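Local coordinates for replication initiation and membrane attachment protein (Geobacillus stearothermophilus 10, PDB 5WTN) that forms a tetramer, makes a complex with a primosomal re-initiation protein and probably takes part in assembling the primosome that starts DNA replication, at residues A[11-16]-A[58-63]; A[28-33]-A[110-115]; A[199-204]-A[233-238]; A[204-209]-A[242-247]. All coordinates share one frame; numbering follows the deposited sequence.

Contact 1 of 4, residues A[11-16]-A[58-63]; sequences VDRYTV and GQEATH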
loop_
_atom_site.group_PDB
_atom_site.type_symbol
_atom_site.label_atom_id
_atom_site.label_comp_id
_atom_site.label_asym_id
_atom_site.label_seq_id
_atom_site.Cartn_x
_atom_site.Cartn_y
_atom_site.Cartn_z
ATOM N N VAL A 11 24.337 6.240 23.476
ATOM C CA VAL A 11 25.216 6.827 22.471
ATOM C C VAL A 11 25.659 5.802 21.456
ATOM O O VAL A 11 26.427 6.132 20.540
ATOM C CB VAL A 11 26.479 7.522 23.075
ATOM C CG1 VAL A 11 26.095 8.795 23.814
ATOM C CG2 VAL A 11 27.297 6.556 23.949
ATOM N N ASP A 12 25.215 4.559 21.632
ATOM C CA ASP A 12 25.509 3.523 20.646
ATOM C C ASP A 12 24.799 3.873 19.338
ATOM O O ASP A 12 23.737 4.517 19.325
ATOM C CB ASP A 12 25.064 2.141 21.138
ATOM C CG ASP A 12 25.992 1.558 22.197
ATOM O OD1 ASP A 12 27.198 1.899 22.168
ATOM O OD2 ASP A 12 25.521 0.747 23.049
ATOM N N ARG A 13 25.378 3.465 18.214
ATOM C CA ARG A 13 24.822 3.836 16.912
ATOM C C ARG A 13 24.167 2.671 16.169
ATOM O O ARG A 13 24.599 1.527 16.293
ATOM C CB ARG A 13 25.903 4.472 16.033
ATOM C CG ARG A 13 26.593 5.669 16.667
ATOM C CD ARG A 13 27.471 6.396 15.662
ATOM N NE ARG A 13 28.163 5.470 14.769
ATOM C CZ ARG A 13 29.319 4.880 15.054
ATOM N NH1 ARG A 13 29.919 5.119 16.213
ATOM N NH2 ARG A 13 29.876 4.052 14.182
ATOM N N TYR A 14 23.128 2.974 15.393
ATOM C CA TYR A 14 22.480 1.960 14.570
ATOM C C TYR A 14 22.300 2.377 13.120
ATOM O O TYR A 14 22.435 3.549 12.752
ATOM C CB TYR A 14 21.130 1.569 15.147
ATOM C CG TYR A 14 20.089 2.657 15.079
ATOM C CD1 TYR A 14 19.143 2.688 14.053
ATOM C CD2 TYR A 14 20.018 3.634 16.057
ATOM C CE1 TYR A 14 18.161 3.674 14.003
ATOM C CE2 TYR A 14 19.032 4.628 16.012
ATOM C CZ TYR A 14 18.114 4.642 14.981
ATOM O OH TYR A 14 17.154 5.626 14.940
ATOM N N THR A 15 22.006 1.381 12.303
ATOM C CA THR A 15 21.451 1.596 10.985
ATOM C C THR A 15 20.305 0.605 10.832
ATOM O O THR A 15 20.322 -0.457 11.460
ATOM C CB THR A 15 22.501 1.377 9.899
ATOM O OG1 THR A 15 21.873 1.525 8.624
ATOM C CG2 THR A 15 23.099 -0.022 9.985
ATOM N N VAL A 16 19.300 0.959 10.033
ATOM C CA VAL A 16 18.212 0.037 9.703
ATOM C C VAL A 16 18.315 -0.415 8.259
ATOM O O VAL A 16 18.398 0.410 7.347
ATOM C CB VAL A 16 16.851 0.698 9.828
ATOM C CG1 VAL A 16 15.744 -0.364 9.698
ATOM C CG2 VAL A 16 16.745 1.453 11.111
ATOM N N GLY A 58 20.049 4.622 4.608
ATOM C CA GLY A 58 21.343 4.003 4.834
ATOM C C GLY A 58 22.233 4.645 5.889
ATOM O O GLY A 58 23.363 4.213 6.076
ATOM N N GLN A 59 21.736 5.661 6.586
ATOM C CA GLN A 59 22.588 6.482 7.454
ATOM C C GLN A 59 22.587 6.092 8.937
ATOM O O GLN A 59 21.768 5.286 9.377
ATOM C CB GLN A 59 22.194 7.958 7.329
ATOM C CG GLN A 59 22.690 8.637 6.065
ATOM C CD GLN A 59 22.158 10.056 5.936
ATOM O OE1 GLN A 59 20.945 10.286 6.014
ATOM N NE2 GLN A 59 23.065 11.019 5.748
ATOM N N GLU A 60 23.517 6.677 9.683
ATOM C CA GLU A 60 23.676 6.377 11.098
ATOM C C GLU A 60 22.861 7.315 11.980
ATOM O O GLU A 60 22.556 8.446 11.603
ATOM C CB GLU A 60 25.153 6.439 11.493
ATOM C CG GLU A 60 26.069 5.614 10.604
ATOM C CD GLU A 60 27.336 5.179 11.315
ATOM O OE1 GLU A 60 27.690 5.805 12.337
ATOM O OE2 GLU A 60 27.978 4.214 10.852
ATOM N N ALA A 61 22.517 6.820 13.162
ATOM C CA ALA A 61 21.763 7.567 14.151
ATOM C C ALA A 61 22.164 7.014 15.512
ATOM O O ALA A 61 22.732 5.930 15.597
ATOM C CB ALA A 61 20.284 7.385 13.912
ATOM N N THR A 62 21.895 7.758 16.571
ATOM C CA THR A 62 22.190 7.275 17.918
ATOM C C THR A 62 20.864 6.900 18.503
ATOM O O THR A 62 19.837 7.451 18.104
ATOM C CB THR A 62 22.898 8.332 18.807
ATOM O OG1 THR A 62 21.989 9.389 19.150
ATOM C CG2 THR A 62 24.105 8.913 18.097
ATOM N N HIS A 63 20.850 5.961 19.433
ATOM C CA HIS A 63 19.566 5.518 19.968
ATOM C C HIS A 63 18.735 6.633 20.606
ATOM O O HIS A 63 17.561 6.427 20.915
ATOM C CB HIS A 63 19.753 4.343 20.919
ATOM C CG HIS A 63 19.961 3.038 20.215
ATOM N ND1 HIS A 63 21.123 2.735 19.537
ATOM C CD2 HIS A 63 19.157 1.958 20.091
ATOM C CE1 HIS A 63 21.021 1.524 19.020
ATOM N NE2 HIS A 63 19.840 1.031 19.345
HETATM O O HOH W 1 20.064 3.244 8.406
HETATM O O HOH W 2 18.495 3.527 6.183
#
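R13 and T62 face each other as a non-hydrogen-bonded antiparallel pair, and the next step, Y14 with A61, is the hydrogen-bonded one. Two bonds define that pair: Y14 N to A61 O at 3.0 Å and A61 N to Y14 O at 3.3 Å. At the N-terminal end of the bridge D12 O accepts twice from H63, from its backbone N and, at 3.2 Å, from its ring atom ND1. The ring bond is nearly straight at 175°; D12 O lies in the plane of the imidazole, whereas ND1 stands above the carbonyl plane. H63 NE2 in turn bonds Y107 OH on strand 104-109. The sheet runs 61-62, 13-17, 104-109, 90-95 beside the helices, consistent with the winged-helix type of N-terminal domain expected for this family. Y14 CG sits between its backbone N and carbonyl carbon (chi1 68°), on the sheet face that also carries A61. From there the phenol ring meets A61 CB through CZ at 3.7 Å and turns an edge to the face of H63, with centroids 5.0 Å apart and planes at 64°. Its hydroxyl bonds E52 of helix 40-55. On the face of R13 and T62, R13 NE makes a salt bridge to E60 OE1; guanidinium and carboxylate are nearly parallel but stepped, NE approaching on the syn side and out of the carboxylate plane. One water accepts from V16 N (2.9 Å) and also contacts T15 OG1 and Q59 O.

Contact 2 of 4, residues A[28-33]-A[110-115]; sequences KVLTLL and RPPLAP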
loop_
_atom_site.group_PDB
_atom_site.type_symbol
_atom_site.label_atom_id
_atom_site.label_comp_id
_atom_site.label_asym_id
_atom_site.label_seq_id
_atom_site.Cartn_x
_atom_site.Cartn_y
_atom_site.Cartn_z
ATOM N N LYS A 28 -1.095 -6.048 8.564
ATOM C CA LYS A 28 -2.266 -6.653 9.186
ATOM C C LYS A 28 -1.850 -7.888 9.972
ATOM O O LYS A 28 -2.316 -8.118 11.088
ATOM C CB LYS A 28 -3.306 -7.027 8.128
ATOM C CG LYS A 28 -3.637 -5.903 7.160
ATOM C CD LYS A 28 -4.962 -6.153 6.456
ATOM C CE LYS A 28 -5.041 -5.394 5.142
ATOM N NZ LYS A 28 -6.321 -5.652 4.427
ATOM N N VAL A 29 -0.962 -8.676 9.377
ATOM C CA VAL A 29 -0.421 -9.860 10.027
ATOM C C VAL A 29 0.281 -9.442 11.309
ATOM O O VAL A 29 0.181 -10.114 12.336
ATOM C CB VAL A 29 0.576 -10.602 9.118
ATOM C CG1 VAL A 29 1.285 -11.701 9.896
ATOM C CG2 VAL A 29 -0.138 -11.174 7.904
ATOM N N LEU A 30 0.988 -8.319 11.240
ATOM C CA LEU A 30 1.633 -7.757 12.410
ATOM C C LEU A 30 0.636 -7.346 13.464
ATOM O O LEU A 30 0.806 -7.624 14.642
ATOM C CB LEU A 30 2.461 -6.551 12.023
ATOM C CG LEU A 30 3.802 -6.929 11.411
ATOM C CD1 LEU A 30 4.300 -5.738 10.616
ATOM C CD2 LEU A 30 4.799 -7.355 12.474
ATOM N N THR A 31 -0.423 -6.689 13.041
ATOM C CA THR A 31 -1.362 -6.181 14.005
ATOM C C THR A 31 -2.255 -7.261 14.567
ATOM O O THR A 31 -2.608 -7.197 15.744
ATOM C CB THR A 31 -2.219 -5.092 13.415
ATOM O OG1 THR A 31 -1.381 -4.178 12.698
ATOM C CG2 THR A 31 -2.957 -4.354 14.520
ATOM N N LEU A 32 -2.664 -8.211 13.722
ATOM C CA LEU A 32 -3.624 -9.225 14.154
ATOM C C LEU A 32 -3.092 -10.580 14.587
ATOM O O LEU A 32 -3.804 -11.344 15.225
ATOM C CB LEU A 32 -4.686 -9.423 13.086
ATOM C CG LEU A 32 -5.291 -8.125 12.574
ATOM C CD1 LEU A 32 -6.305 -8.459 11.512
ATOM C CD2 LEU A 32 -5.937 -7.364 13.705
ATOM N N LEU A 33 -1.846 -10.882 14.271
ATOM C CA LEU A 33 -1.353 -12.257 14.450
ATOM C C LEU A 33 -0.160 -12.261 15.394
ATOM O O LEU A 33 -0.100 -13.014 16.370
ATOM C CB LEU A 33 -1.034 -12.943 13.116
ATOM C CG LEU A 33 -2.196 -13.256 12.170
ATOM C CD1 LEU A 33 -1.669 -14.022 10.980
ATOM C CD2 LEU A 33 -3.296 -14.021 12.870
ATOM N N ARG A 110 12.957 -7.906 9.108
ATOM C CA ARG A 110 12.419 -9.044 8.383
ATOM C C ARG A 110 10.901 -8.934 8.297
ATOM O O ARG A 110 10.238 -8.480 9.224
ATOM C CB ARG A 110 12.848 -10.315 9.084
ATOM C CG ARG A 110 14.364 -10.419 9.242
ATOM C CD ARG A 110 14.767 -11.828 9.626
ATOM N NE ARG A 110 14.083 -12.798 8.768
ATOM C CZ ARG A 110 14.660 -13.474 7.777
ATOM N NH1 ARG A 110 15.964 -13.337 7.526
ATOM N NH2 ARG A 110 13.924 -14.304 7.048
ATOM N N PRO A 111 10.338 -9.324 7.152
ATOM C CA PRO A 111 8.870 -9.307 6.978
ATOM C C PRO A 111 8.224 -10.443 7.755
ATOM O O PRO A 111 8.873 -11.463 8.009
ATOM C CB PRO A 111 8.702 -9.524 5.478
ATOM C CG PRO A 111 10.038 -9.060 4.905
ATOM C CD PRO A 111 11.050 -9.511 5.879
ATOM N N PRO A 112 6.963 -10.272 8.151
ATOM C CA PRO A 112 6.361 -11.387 8.883
ATOM C C PRO A 112 6.164 -12.620 8.011
ATOM O O PRO A 112 6.391 -12.605 6.801
ATOM C CB PRO A 112 5.005 -10.826 9.340
ATOM C CG PRO A 112 4.792 -9.597 8.545
ATOM C CD PRO A 112 6.121 -9.072 8.132
ATOM N N LEU A 113 5.725 -13.697 8.627
ATOM C CA LEU A 113 5.376 -14.866 7.850
ATOM C C LEU A 113 4.128 -14.571 7.028
ATOM O O LEU A 113 3.366 -13.638 7.326
ATOM C CB LEU A 113 5.123 -16.051 8.762
ATOM C CG LEU A 113 6.298 -16.710 9.455
ATOM C CD1 LEU A 113 5.765 -17.759 10.436
ATOM C CD2 LEU A 113 7.234 -17.307 8.419
ATOM N N ALA A 114 3.932 -15.337 5.961
ATOM C CA ALA A 114 2.677 -15.245 5.216
ATOM C C ALA A 114 1.660 -15.949 6.086
ATOM O O ALA A 114 1.991 -16.906 6.784
ATOM C CB ALA A 114 2.800 -15.913 3.891
ATOM N N PRO A 115 0.427 -15.464 6.078
ATOM C CA PRO A 115 -0.591 -16.077 6.937
ATOM C C PRO A 115 -0.630 -17.628 6.858
ATOM O O PRO A 115 -0.804 -18.260 7.894
ATOM C CB PRO A 115 -1.900 -15.487 6.399
ATOM C CG PRO A 115 -1.503 -14.216 5.755
ATOM C CD PRO A 115 -0.095 -14.350 5.272
#
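V29 and L30, consecutive residues of one helical turn, carry the apolar part of this contact against P112 and P115. The two methyls of V29 divide the work. With CG1 anti to the backbone N (chi1 171°), that methyl reaches P112 CB at 3.9 Å, while CG2 is directed to the other proline and meets P115 CG at 4.0 Å. V29 and P115 cross at about a right angle, as do L30 and P112, whose contact runs from L30 CG to P112 CG, also at 4.0 Å. P112 is therefore touched at CB by one residue and at CG by the next, so its ring rests across the V29-L30 step. The closest CA atoms, V29 with P115 and L30 with P112, are 6.9 Å apart, a separation bridged by side chains and not by main chain.

The approach of V29 CG1 to the carbonyl L113 O, at 3.8 Å, is van der Waals in kind. Two backbone N atoms of the 110-115 segment bond residues outside this pairing: L113 N bonds Y34 OH of the same helix 24-38, and A114, the N-cap residue of helix 115-119, has its N bonded to Q117 OE1.

All five touching residues are buried. Helix 40-55 packs on L30 and P112, F144 covers V29 and P115, and L113 meets L124 of helix 122-132; the contact thus seats the link between strand 104-109 and helix 115-119 against helix 24-38.

Contact 3 of 4, residues A[199-204]-A[233-238]; sequences YVLDDG and IKKLAF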
loop_
_atom_site.group_PDB
_atom_site.type_symbol
_atom_site.label_atom_id
_atom_site.label_comp_id
_atom_site.label_asym_id
_atom_site.label_seq_id
_atom_site.Cartn_x
_atom_site.Cartn_y
_atom_site.Cartn_z
ATOM N N TYR A 199 6.264 -19.496 -14.845
ATOM C CA TYR A 199 5.925 -19.786 -16.224
ATOM C C TYR A 199 6.436 -21.198 -16.526
ATOM O O TYR A 199 7.329 -21.699 -15.816
ATOM C CB TYR A 199 6.469 -18.721 -17.194
ATOM C CG TYR A 199 7.969 -18.672 -17.374
ATOM C CD1 TYR A 199 8.637 -19.665 -18.069
ATOM C CD2 TYR A 199 8.713 -17.601 -16.896
ATOM C CE1 TYR A 199 10.009 -19.620 -18.250
ATOM C CE2 TYR A 199 10.088 -17.541 -17.083
ATOM C CZ TYR A 199 10.730 -18.559 -17.758
ATOM O OH TYR A 199 12.097 -18.527 -17.944
ATOM N N VAL A 200 5.864 -21.850 -17.538
ATOM C CA VAL A 200 6.338 -23.177 -17.924
ATOM C C VAL A 200 6.597 -23.237 -19.414
ATOM O O VAL A 200 6.025 -22.446 -20.171
ATOM C CB VAL A 200 5.358 -24.298 -17.531
ATOM C CG1 VAL A 200 5.488 -24.617 -16.051
ATOM C CG2 VAL A 200 3.937 -23.916 -17.884
ATOM N N LEU A 201 7.475 -24.156 -19.823
ATOM C CA LEU A 201 7.742 -24.386 -21.237
ATOM C C LEU A 201 7.399 -25.822 -21.547
ATOM O O LEU A 201 7.682 -26.718 -20.752
ATOM C CB LEU A 201 9.211 -24.141 -21.583
ATOM C CG LEU A 201 9.831 -22.742 -21.552
ATOM C CD1 LEU A 201 11.356 -22.863 -21.562
ATOM C CD2 LEU A 201 9.369 -21.877 -22.716
ATOM N N ASP A 202 6.805 -26.061 -22.711
ATOM C CA ASP A 202 6.485 -27.421 -23.131
ATOM C C ASP A 202 7.763 -28.215 -23.394
ATOM O O ASP A 202 8.652 -27.751 -24.110
ATOM C CB ASP A 202 5.608 -27.404 -24.384
ATOM C CG ASP A 202 4.592 -28.530 -24.400
ATOM O OD1 ASP A 202 3.736 -28.573 -23.492
ATOM O OD2 ASP A 202 4.651 -29.372 -25.320
ATOM N N ASP A 203 7.856 -29.408 -22.814
ATOM C CA ASP A 203 9.046 -30.236 -22.971
ATOM C C ASP A 203 9.382 -30.432 -24.448
ATOM O O ASP A 203 10.484 -30.869 -24.787
ATOM C CB ASP A 203 8.880 -31.581 -22.255
ATOM C CG ASP A 203 9.137 -31.479 -20.761
ATOM O OD1 ASP A 203 9.280 -32.532 -20.101
ATOM O OD2 ASP A 203 9.211 -30.339 -20.246
ATOM N N GLY A 204 8.439 -30.077 -25.319
ATOM C CA GLY A 204 8.632 -30.170 -26.751
ATOM C C GLY A 204 9.545 -29.104 -27.332
ATOM O O GLY A 204 9.947 -29.199 -28.493
ATOM N N ILE A 233 17.923 -26.652 -18.885
ATOM C CA ILE A 233 18.215 -27.025 -20.258
ATOM C C ILE A 233 17.125 -26.516 -21.189
ATOM O O ILE A 233 17.420 -25.865 -22.188
ATOM C CB ILE A 233 18.351 -28.547 -20.381
ATOM C CG1 ILE A 233 19.697 -28.997 -19.800
ATOM C CG2 ILE A 233 18.171 -28.994 -21.826
ATOM C CD1 ILE A 233 19.963 -30.472 -19.956
ATOM N N LYS A 234 15.876 -26.802 -20.827
ATOM C CA LYS A 234 14.703 -26.349 -21.558
ATOM C C LYS A 234 14.759 -24.853 -21.848
ATOM O O LYS A 234 14.571 -24.431 -22.982
ATOM C CB LYS A 234 13.440 -26.669 -20.748
ATOM C CG LYS A 234 12.629 -27.862 -21.243
ATOM C CD LYS A 234 11.678 -28.393 -20.155
ATOM C CE LYS A 234 10.553 -27.415 -19.810
ATOM N NZ LYS A 234 9.923 -27.663 -18.455
ATOM N N LYS A 235 15.026 -24.050 -20.825
ATOM C CA LYS A 235 14.995 -22.600 -20.986
ATOM C C LYS A 235 16.129 -22.169 -21.881
ATOM O O LYS A 235 15.972 -21.261 -22.693
ATOM C CB LYS A 235 15.098 -21.886 -19.640
ATOM C CG LYS A 235 14.135 -22.387 -18.586
ATOM C CD LYS A 235 13.870 -21.306 -17.545
ATOM C CE LYS A 235 12.890 -21.769 -16.470
ATOM N NZ LYS A 235 12.948 -20.863 -15.285
ATOM N N LEU A 236 17.274 -22.822 -21.726
ATOM C CA LEU A 236 18.449 -22.461 -22.504
ATOM C C LEU A 236 18.231 -22.779 -23.986
ATOM O O LEU A 236 18.477 -21.944 -24.867
ATOM C CB LEU A 236 19.666 -23.176 -21.945
ATOM C CG LEU A 236 20.093 -22.554 -20.616
ATOM C CD1 LEU A 236 21.198 -23.369 -19.943
ATOM C CD2 LEU A 236 20.532 -21.113 -20.849
ATOM N N ALA A 237 17.731 -23.983 -24.244
ATOM C CA ALA A 237 17.422 -24.420 -25.594
ATOM C C ALA A 237 16.419 -23.488 -26.252
ATOM O O ALA A 237 16.545 -23.150 -27.430
ATOM C CB ALA A 237 16.874 -25.829 -25.571
ATOM N N PHE A 238 15.410 -23.080 -25.494
ATOM C CA PHE A 238 14.339 -22.289 -26.064
ATOM C C PHE A 238 14.819 -20.871 -26.313
ATOM O O PHE A 238 14.559 -20.289 -27.364
ATOM C CB PHE A 238 13.132 -22.292 -25.133
ATOM C CG PHE A 238 12.056 -21.324 -25.537
ATOM C CD1 PHE A 238 10.998 -21.734 -26.334
ATOM C CD2 PHE A 238 12.099 -19.995 -25.114
ATOM C CE1 PHE A 238 10.005 -20.828 -26.707
ATOM C CE2 PHE A 238 11.121 -19.090 -25.485
ATOM C CZ PHE A 238 10.072 -19.502 -26.279
HETATM O O HOH W 3 10.233 -21.956 -14.313
#
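K235 NZ, lying beside the Y199 ring, is gripped by several groups: it donates to a water at 3.1 Å, which in turn donates to Y199 O at 3.3 Å, and it forms a salt bridge with D121 of the second subunit, whose other carboxylate oxygen is bonded by Y199 OH, so the tyrosine and the lysine converge on one partner. The K235 chain, extended beyond CG, runs past the phenol obliquely; CE comes within 4.0 Å of Y199 CE1. L201 supplies the apolar part of the contact. Its CD2 stands over the centre of the F238 ring, 3.9 Å from the centroid and 9° off the ring normal, a CH-pi contact, while CD1 turns to the helix backbone and reaches K235 CA at 3.7 Å. One leucine fork thus covers both the ring and the turn that precedes it. The arrangement seats the segment leading into helix 208-217 on helix 227-240, part of the helical C-terminal region, probably a DnaD-like domain, and M123 of the second subunit packs on L201, K235 and F238. At K234, one residue before K235 in the helix, NZ is met by D203 OD2 at 3.3 Å in a salt bridge. The lysine chain bends at chi3 (67°), which brings CE in beside L201. D203 OD1 has its own salt bridge, to K230, so the exposed carboxylate is shared by two lysines one helical turn apart.

Contact 4 of 4, residues A[204-209]-A[242-247]; sequences GVFDFE and IPPLEM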
loop_
_atom_site.group_PDB
_atom_site.type_symbol
_atom_site.label_atom_id
_atom_site.label_comp_id
_atom_site.label_asym_id
_atom_site.label_seq_id
_atom_site.Cartn_x
_atom_site.Cartn_y
_atom_site.Cartn_z
ATOM N N GLY A 204 8.439 -30.077 -25.319
ATOM C CA GLY A 204 8.632 -30.170 -26.751
ATOM C C GLY A 204 9.545 -29.104 -27.332
ATOM O O GLY A 204 9.947 -29.199 -28.493
ATOM N N VAL A 205 9.888 -28.087 -26.548
ATOM C CA VAL A 205 10.817 -27.068 -27.043
ATOM C C VAL A 205 12.231 -27.635 -27.287
ATOM O O VAL A 205 13.054 -27.009 -27.965
ATOM C CB VAL A 205 10.918 -25.828 -26.097
ATOM C CG1 VAL A 205 9.556 -25.189 -25.869
ATOM C CG2 VAL A 205 11.554 -26.204 -24.771
ATOM N N PHE A 206 12.504 -28.809 -26.712
ATOM C CA PHE A 206 13.824 -29.428 -26.780
ATOM C C PHE A 206 13.729 -30.949 -26.843
ATOM O O PHE A 206 12.967 -31.551 -26.078
ATOM C CB PHE A 206 14.636 -29.038 -25.537
ATOM C CG PHE A 206 16.010 -29.645 -25.493
ATOM C CD1 PHE A 206 17.042 -29.104 -26.249
ATOM C CD2 PHE A 206 16.273 -30.750 -24.703
ATOM C CE1 PHE A 206 18.303 -29.648 -26.215
ATOM C CE2 PHE A 206 17.541 -31.307 -24.671
ATOM C CZ PHE A 206 18.555 -30.757 -25.429
ATOM N N ASP A 207 14.544 -31.594 -27.676
ATOM C CA ASP A 207 14.372 -33.031 -27.819
ATOM C C ASP A 207 15.231 -33.767 -26.808
ATOM O O ASP A 207 16.405 -34.018 -27.045
ATOM C CB ASP A 207 14.806 -33.430 -29.231
ATOM C CG ASP A 207 14.583 -34.911 -29.536
ATOM O OD1 ASP A 207 14.697 -35.275 -30.729
ATOM O OD2 ASP A 207 14.297 -35.714 -28.610
ATOM N N PHE A 208 14.604 -34.236 -25.742
ATOM C CA PHE A 208 15.346 -34.914 -24.698
ATOM C C PHE A 208 15.664 -36.350 -25.077
ATOM O O PHE A 208 16.672 -36.900 -24.644
ATOM C CB PHE A 208 14.576 -34.899 -23.390
ATOM C CG PHE A 208 14.599 -33.579 -22.683
ATOM C CD1 PHE A 208 15.611 -33.278 -21.785
ATOM C CD2 PHE A 208 13.593 -32.652 -22.887
ATOM C CE1 PHE A 208 15.624 -32.075 -21.123
ATOM C CE2 PHE A 208 13.597 -31.448 -22.219
ATOM C CZ PHE A 208 14.613 -31.153 -21.342
ATOM N N GLU A 209 14.785 -36.965 -25.861
ATOM C CA GLU A 209 14.980 -38.343 -26.284
ATOM C C GLU A 209 16.352 -38.477 -26.958
ATOM O O GLU A 209 17.178 -39.309 -26.558
ATOM C CB GLU A 209 13.861 -38.765 -27.237
ATOM C CG GLU A 209 13.740 -40.276 -27.469
ATOM C CD GLU A 209 13.273 -40.617 -28.881
ATOM O OE1 GLU A 209 12.662 -39.740 -29.534
ATOM O OE2 GLU A 209 13.526 -41.755 -29.341
ATOM N N ILE A 242 19.433 -23.675 -29.108
ATOM C CA ILE A 242 20.481 -24.693 -29.085
ATOM C C ILE A 242 19.929 -26.090 -29.394
ATOM O O ILE A 242 19.054 -26.589 -28.692
ATOM C CB ILE A 242 21.182 -24.730 -27.695
ATOM C CG1 ILE A 242 21.709 -23.347 -27.315
ATOM C CG2 ILE A 242 22.310 -25.745 -27.668
ATOM C CD1 ILE A 242 22.336 -23.316 -25.973
ATOM N N PRO A 243 20.456 -26.736 -30.444
ATOM C CA PRO A 243 20.125 -28.132 -30.789
ATOM C C PRO A 243 20.658 -29.132 -29.750
ATOM O O PRO A 243 21.511 -28.763 -28.941
ATOM C CB PRO A 243 20.813 -28.330 -32.139
ATOM C CG PRO A 243 21.889 -27.305 -32.172
ATOM C CD PRO A 243 21.366 -26.122 -31.424
ATOM N N PRO A 244 20.144 -30.378 -29.752
ATOM C CA PRO A 244 20.530 -31.365 -28.729
ATOM C C PRO A 244 21.989 -31.805 -28.762
ATOM O O PRO A 244 22.560 -31.984 -27.691
ATOM C CB PRO A 244 19.616 -32.561 -29.036
ATOM C CG PRO A 244 18.462 -31.971 -29.765
ATOM C CD PRO A 244 19.056 -30.882 -30.604
ATOM N N LEU A 245 22.568 -32.006 -29.945
ATOM C CA LEU A 245 23.979 -32.389 -30.038
ATOM C C LEU A 245 24.850 -31.303 -29.438
ATOM O O LEU A 245 25.806 -31.590 -28.727
ATOM C CB LEU A 245 24.401 -32.641 -31.486
ATOM C CG LEU A 245 24.401 -34.105 -31.928
ATOM C CD1 LEU A 245 24.997 -34.252 -33.327
ATOM C CD2 LEU A 245 25.151 -34.963 -30.907
ATOM N N GLU A 246 24.507 -30.050 -29.721
ATOM C CA GLU A 246 25.227 -28.933 -29.133
ATOM C C GLU A 246 25.034 -28.820 -27.607
ATOM O O GLU A 246 25.989 -28.514 -26.886
ATOM C CB GLU A 246 24.902 -27.620 -29.867
ATOM C CG GLU A 246 25.420 -27.550 -31.312
ATOM C CD GLU A 246 26.953 -27.507 -31.424
ATOM O OE1 GLU A 246 27.564 -26.460 -31.086
ATOM O OE2 GLU A 246 27.559 -28.512 -31.869
ATOM N N MET A 247 23.923 -29.227 -27.004
ATOM C CA MET A 247 23.838 -29.155 -25.560
ATOM C C MET A 247 24.414 -30.284 -24.969
ATOM O O MET A 247 24.701 -30.310 -23.872
ATOM C CB MET A 247 22.466 -29.092 -25.043
ATOM C CG MET A 247 22.459 -28.631 -23.638
ATOM S SD MET A 247 21.728 -27.106 -23.665
ATOM C CE MET A 247 21.997 -26.498 -22.202
#
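F206 wedges its ring against the first turn of helix 244-254, and this is the tightly packed part. Its CG is anti to the backbone N (chi1 179°), and the F206 and P244 side chains run past each other in opposite directions. F206 CE1 approaches P244 CA at 3.8 Å; CZ meets P244 CB at 4.2 Å and M247 CB at 4.3 Å. The carbonyl I242 O lies at the ring edge, near its plane, 4.0 Å from CE1. M247 sets its CB toward the phenylalanine, but its thioether leads away, so the contribution is confined to the root of that side chain.

Looser and more open to solvent is the D207 side. There D207 meets P244 through CB and its carbonyl O, with D207 CB to P244 CG at 4.0 Å, and the carboxylate turns to the helix it caps, 208-217, with OD2 bonded to L210 N. P243 is the N-cap of the facing helix, so two helix starts lie side by side.

Behind the wedge, F206 also rests on I233 and A237 of helix 227-240 and on the ring of F211, while helix 263-278 packs against I242 and M247; the phenylalanine thereby sits where helices 208-217, 227-240 and 244-254 meet.

From the N terminus, contact 1 closes a loop over the first two helices by pairing strand 13-17 with strand 61-62. Contact 2 opens within that loop at helix 24-38 and closes beyond it at 110-115, so the two cross, contact 1 joining two strands and contact 2 setting helix 24-38 against the link after strand 104-109; their centres lie 26 Å apart. Contacts 3 and 4 follow in series on the opposite side of the chain's centre. They share G204 and also cross, and they touch directly, F238 against V205 and K234 against F208, around helix 227-240. Contacts 2 and 3, about 19 Å apart at their nearest atoms, both touch the second subunit of the tetramer.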